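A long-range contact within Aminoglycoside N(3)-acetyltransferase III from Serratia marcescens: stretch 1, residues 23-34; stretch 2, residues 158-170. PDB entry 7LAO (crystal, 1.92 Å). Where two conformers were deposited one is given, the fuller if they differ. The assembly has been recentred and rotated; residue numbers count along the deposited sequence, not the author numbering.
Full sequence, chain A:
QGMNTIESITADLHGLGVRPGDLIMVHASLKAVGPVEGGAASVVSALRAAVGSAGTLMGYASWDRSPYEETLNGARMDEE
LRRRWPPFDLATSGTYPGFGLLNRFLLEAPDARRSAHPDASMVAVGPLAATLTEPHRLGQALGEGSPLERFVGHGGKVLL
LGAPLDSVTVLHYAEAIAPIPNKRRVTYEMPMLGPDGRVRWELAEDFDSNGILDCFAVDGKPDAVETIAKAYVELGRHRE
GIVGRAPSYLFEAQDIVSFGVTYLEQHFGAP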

# COMPACT_ATOMS: atom_id res chain seq x y z
N LEU A 23 11.54 -5.74 -6.85
CA LEU A 23 10.12 -5.62 -6.55
C LEU A 23 9.93 -4.36 -5.70
O LEU A 23 10.45 -4.27 -4.59
CB LEU A 23 9.65 -6.87 -5.80
CG LEU A 23 8.30 -6.80 -5.07
CD1 LEU A 23 7.16 -6.65 -6.08
CD2 LEU A 23 8.11 -8.17 -4.29
N ILE A 24 9.20 -3.37 -6.24
CA ILE A 24 9.06 -2.07 -5.62
C ILE A 24 7.59 -1.82 -5.33
O ILE A 24 6.75 -1.85 -6.23
CB ILE A 24 9.63 -0.98 -6.55
CG1 ILE A 24 11.10 -1.31 -6.83
CG2 ILE A 24 9.55 0.42 -5.86
CD1 ILE A 24 11.95 -1.25 -5.62
N MET A 25 7.27 -1.51 -4.09
CA MET A 25 5.97 -0.95 -3.75
C MET A 25 6.15 0.56 -3.62
O MET A 25 6.96 1.02 -2.80
CB MET A 25 5.44 -1.54 -2.45
CG MET A 25 4.05 -1.00 -2.05
SD MET A 25 3.22 -2.12 -0.81
CE MET A 25 1.70 -1.19 -0.52
N VAL A 26 5.38 1.32 -4.41
CA VAL A 26 5.55 2.78 -4.48
C VAL A 26 4.42 3.48 -3.75
O VAL A 26 3.24 3.19 -3.98
CB VAL A 26 5.59 3.25 -5.95
CG1 VAL A 26 5.98 4.76 -6.09
CG2 VAL A 26 6.46 2.36 -6.82
N HIS A 27 4.76 4.48 -2.93
CA HIS A 27 3.78 5.43 -2.42
C HIS A 27 4.25 6.80 -2.88
O HIS A 27 5.36 7.20 -2.56
CB HIS A 27 3.68 5.40 -0.88
CG HIS A 27 3.52 4.02 -0.31
ND1 HIS A 27 2.29 3.41 -0.17
CD2 HIS A 27 4.43 3.13 0.13
CE1 HIS A 27 2.45 2.20 0.34
NE2 HIS A 27 3.74 2.01 0.53
N ALA A 28 3.42 7.51 -3.63
CA ALA A 28 3.92 8.77 -4.20
C ALA A 28 2.99 9.93 -3.89
O ALA A 28 1.78 9.77 -3.76
CB ALA A 28 4.10 8.70 -5.72
N SER A 29 3.59 11.12 -3.76
CA SER A 29 2.88 12.38 -3.99
C SER A 29 3.44 12.96 -5.29
O SER A 29 4.59 13.41 -5.34
CB SER A 29 3.04 13.39 -2.87
OG SER A 29 2.78 14.70 -3.42
N LEU A 30 2.63 12.90 -6.35
CA LEU A 30 3.09 13.37 -7.65
C LEU A 30 3.26 14.86 -7.69
O LEU A 30 3.92 15.37 -8.60
CB LEU A 30 2.13 12.92 -8.76
CG LEU A 30 2.16 11.39 -8.82
CD1 LEU A 30 1.03 10.83 -9.65
CD2 LEU A 30 3.50 10.91 -9.35
N LYS A 31 2.65 15.59 -6.75
CA LYS A 31 2.89 17.02 -6.69
C LYS A 31 4.28 17.30 -6.14
O LYS A 31 4.98 18.19 -6.65
CB LYS A 31 1.83 17.72 -5.85
CG LYS A 31 2.07 19.24 -5.65
CD LYS A 31 1.84 20.06 -6.95
CE LYS A 31 1.42 21.54 -6.68
NZ LYS A 31 1.60 22.42 -7.87
N ALA A 32 4.70 16.55 -5.10
CA ALA A 32 6.07 16.68 -4.62
C ALA A 32 7.06 16.32 -5.72
O ALA A 32 8.09 16.98 -5.89
CB ALA A 32 6.28 15.77 -3.38
N VAL A 33 6.77 15.25 -6.47
CA VAL A 33 7.66 14.88 -7.57
C VAL A 33 7.77 16.01 -8.59
O VAL A 33 8.84 16.25 -9.17
CB VAL A 33 7.17 13.56 -8.19
CG1 VAL A 33 7.90 13.29 -9.50
CG2 VAL A 33 7.40 12.43 -7.20
N GLY A 34 6.68 16.73 -8.82
CA GLY A 34 6.68 17.91 -9.66
C GLY A 34 6.47 17.53 -11.11
O GLY A 34 6.34 16.33 -11.46
N VAL A 158 10.36 -0.75 -0.36
CA VAL A 158 9.32 0.26 -0.28
C VAL A 158 9.92 1.57 -0.77
O VAL A 158 10.96 2.04 -0.26
CB VAL A 158 8.76 0.41 1.13
CG1 VAL A 158 7.72 1.53 1.18
CG2 VAL A 158 8.14 -1.00 1.62
N LEU A 159 9.26 2.17 -1.74
CA LEU A 159 9.70 3.45 -2.32
C LEU A 159 8.71 4.54 -1.93
O LEU A 159 7.54 4.45 -2.30
CB LEU A 159 9.79 3.30 -3.84
CG LEU A 159 10.02 4.63 -4.55
CD1 LEU A 159 11.35 5.21 -4.16
CD2 LEU A 159 9.95 4.42 -6.03
N LEU A 160 9.17 5.57 -1.19
CA LEU A 160 8.35 6.75 -0.93
C LEU A 160 8.85 7.85 -1.84
O LEU A 160 10.03 8.22 -1.77
CB LEU A 160 8.43 7.18 0.55
CG LEU A 160 8.15 6.14 1.66
CD1 LEU A 160 8.11 6.79 3.05
CD2 LEU A 160 6.86 5.31 1.39
N LEU A 161 7.97 8.37 -2.71
CA LEU A 161 8.31 9.48 -3.62
C LEU A 161 7.56 10.70 -3.13
O LEU A 161 6.46 10.97 -3.60
CB LEU A 161 7.92 9.19 -5.06
CG LEU A 161 8.62 8.02 -5.74
CD1 LEU A 161 8.09 7.83 -7.19
CD2 LEU A 161 10.15 8.17 -5.72
N GLY A 162 8.18 11.44 -2.20
CA GLY A 162 7.57 12.58 -1.53
C GLY A 162 6.44 12.24 -0.59
O GLY A 162 5.81 13.15 -0.07
N ALA A 163 6.13 10.92 -0.34
CA ALA A 163 5.06 10.60 0.59
C ALA A 163 5.63 10.53 2.01
O ALA A 163 6.81 10.27 2.19
CB ALA A 163 4.39 9.27 0.22
N PRO A 164 4.83 10.81 3.04
CA PRO A 164 5.38 10.85 4.40
C PRO A 164 5.61 9.43 4.94
O PRO A 164 5.13 8.43 4.40
CB PRO A 164 4.33 11.62 5.19
CG PRO A 164 3.04 11.38 4.40
CD PRO A 164 3.42 11.24 2.97
N LEU A 165 6.38 9.37 6.05
CA LEU A 165 6.71 8.07 6.63
C LEU A 165 5.47 7.29 7.07
O LEU A 165 5.50 6.05 7.09
CB LEU A 165 7.66 8.28 7.79
CG LEU A 165 9.07 8.77 7.46
CD1 LEU A 165 9.84 8.61 8.74
CD2 LEU A 165 9.69 7.92 6.35
N ASP A 166 4.36 7.97 7.42
CA ASP A 166 3.16 7.24 7.80
C ASP A 166 2.52 6.50 6.63
O ASP A 166 1.56 5.73 6.86
CB ASP A 166 2.12 8.16 8.48
CG ASP A 166 1.60 9.27 7.56
OD1 ASP A 166 1.97 9.32 6.38
OD2 ASP A 166 0.81 10.11 8.04
N SER A 167 2.98 6.67 5.40
CA SER A 167 2.37 5.94 4.29
C SER A 167 3.07 4.59 4.01
O SER A 167 2.78 3.97 2.98
CB SER A 167 2.35 6.82 3.03
OG SER A 167 3.64 7.04 2.49
N VAL A 168 3.95 4.12 4.92
CA VAL A 168 4.67 2.84 4.71
C VAL A 168 3.76 1.64 5.02
O VAL A 168 3.80 1.04 6.11
CB VAL A 168 5.98 2.79 5.53
CG1 VAL A 168 6.72 1.47 5.26
CG2 VAL A 168 6.90 3.91 5.12
N THR A 169 2.96 1.25 4.02
CA THR A 169 1.88 0.30 4.26
C THR A 169 2.39 -1.06 4.73
O THR A 169 1.71 -1.76 5.50
CB THR A 169 1.08 0.13 2.96
OG1 THR A 169 0.59 1.42 2.57
CG2 THR A 169 -0.09 -0.84 3.15
N VAL A 170 3.58 -1.46 4.30
CA VAL A 170 4.06 -2.77 4.74
C VAL A 170 4.20 -2.88 6.26
O VAL A 170 4.22 -4.00 6.80
CB VAL A 170 5.40 -3.07 4.01
CG1 VAL A 170 6.63 -2.32 4.66
CG2 VAL A 170 5.65 -4.55 3.96
O HOH W 1 4.56 -0.48 1.82

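Strands 23-28 and 158-161 run parallel, and their backbone polar groups pair in the alternating pattern of a parallel sheet. L159 N donates to M25 O (2.8 Å), H27 N to L159 O (2.9 Å), L161 N to H27 O (2.9 Å) and S29 N to L161 O (2.9 Å). All four bonds are nearly straight. H27, L159 and L161 each use both backbone N and O in this ladder.

S29 then turns to the helix that follows: its OG accepts from A32 N (3.2 Å), a capping role for which a short hydroxyl side chain is well suited. G162 lies against this helix at positive phi, where glycine is favoured; a CB here would fall 2.5 Å from A32 CB.

On one face, the side chains of V26, A28, L159 and L161 are apolar, need no polar partner and pack by shape, V26 CG1 lying 3.9 Å from L161 CD1. On the other, the imidazole of H27 combines packing with polarity. Its CD2 rests 3.5 Å from L160 CD2, while NE2 hydrogen-bonds water 1 (2.9 Å), which accepts from V170 N (2.8 Å); the water thus links the ring to the second stretch. S167 O lies over one ring face, 3.2 Å from H27 ND1, too poorly angled to bond. Within the loop, S167 OG donates to P164 O (2.8 Å), and S167 N donates to the same oxygen (3.0 Å).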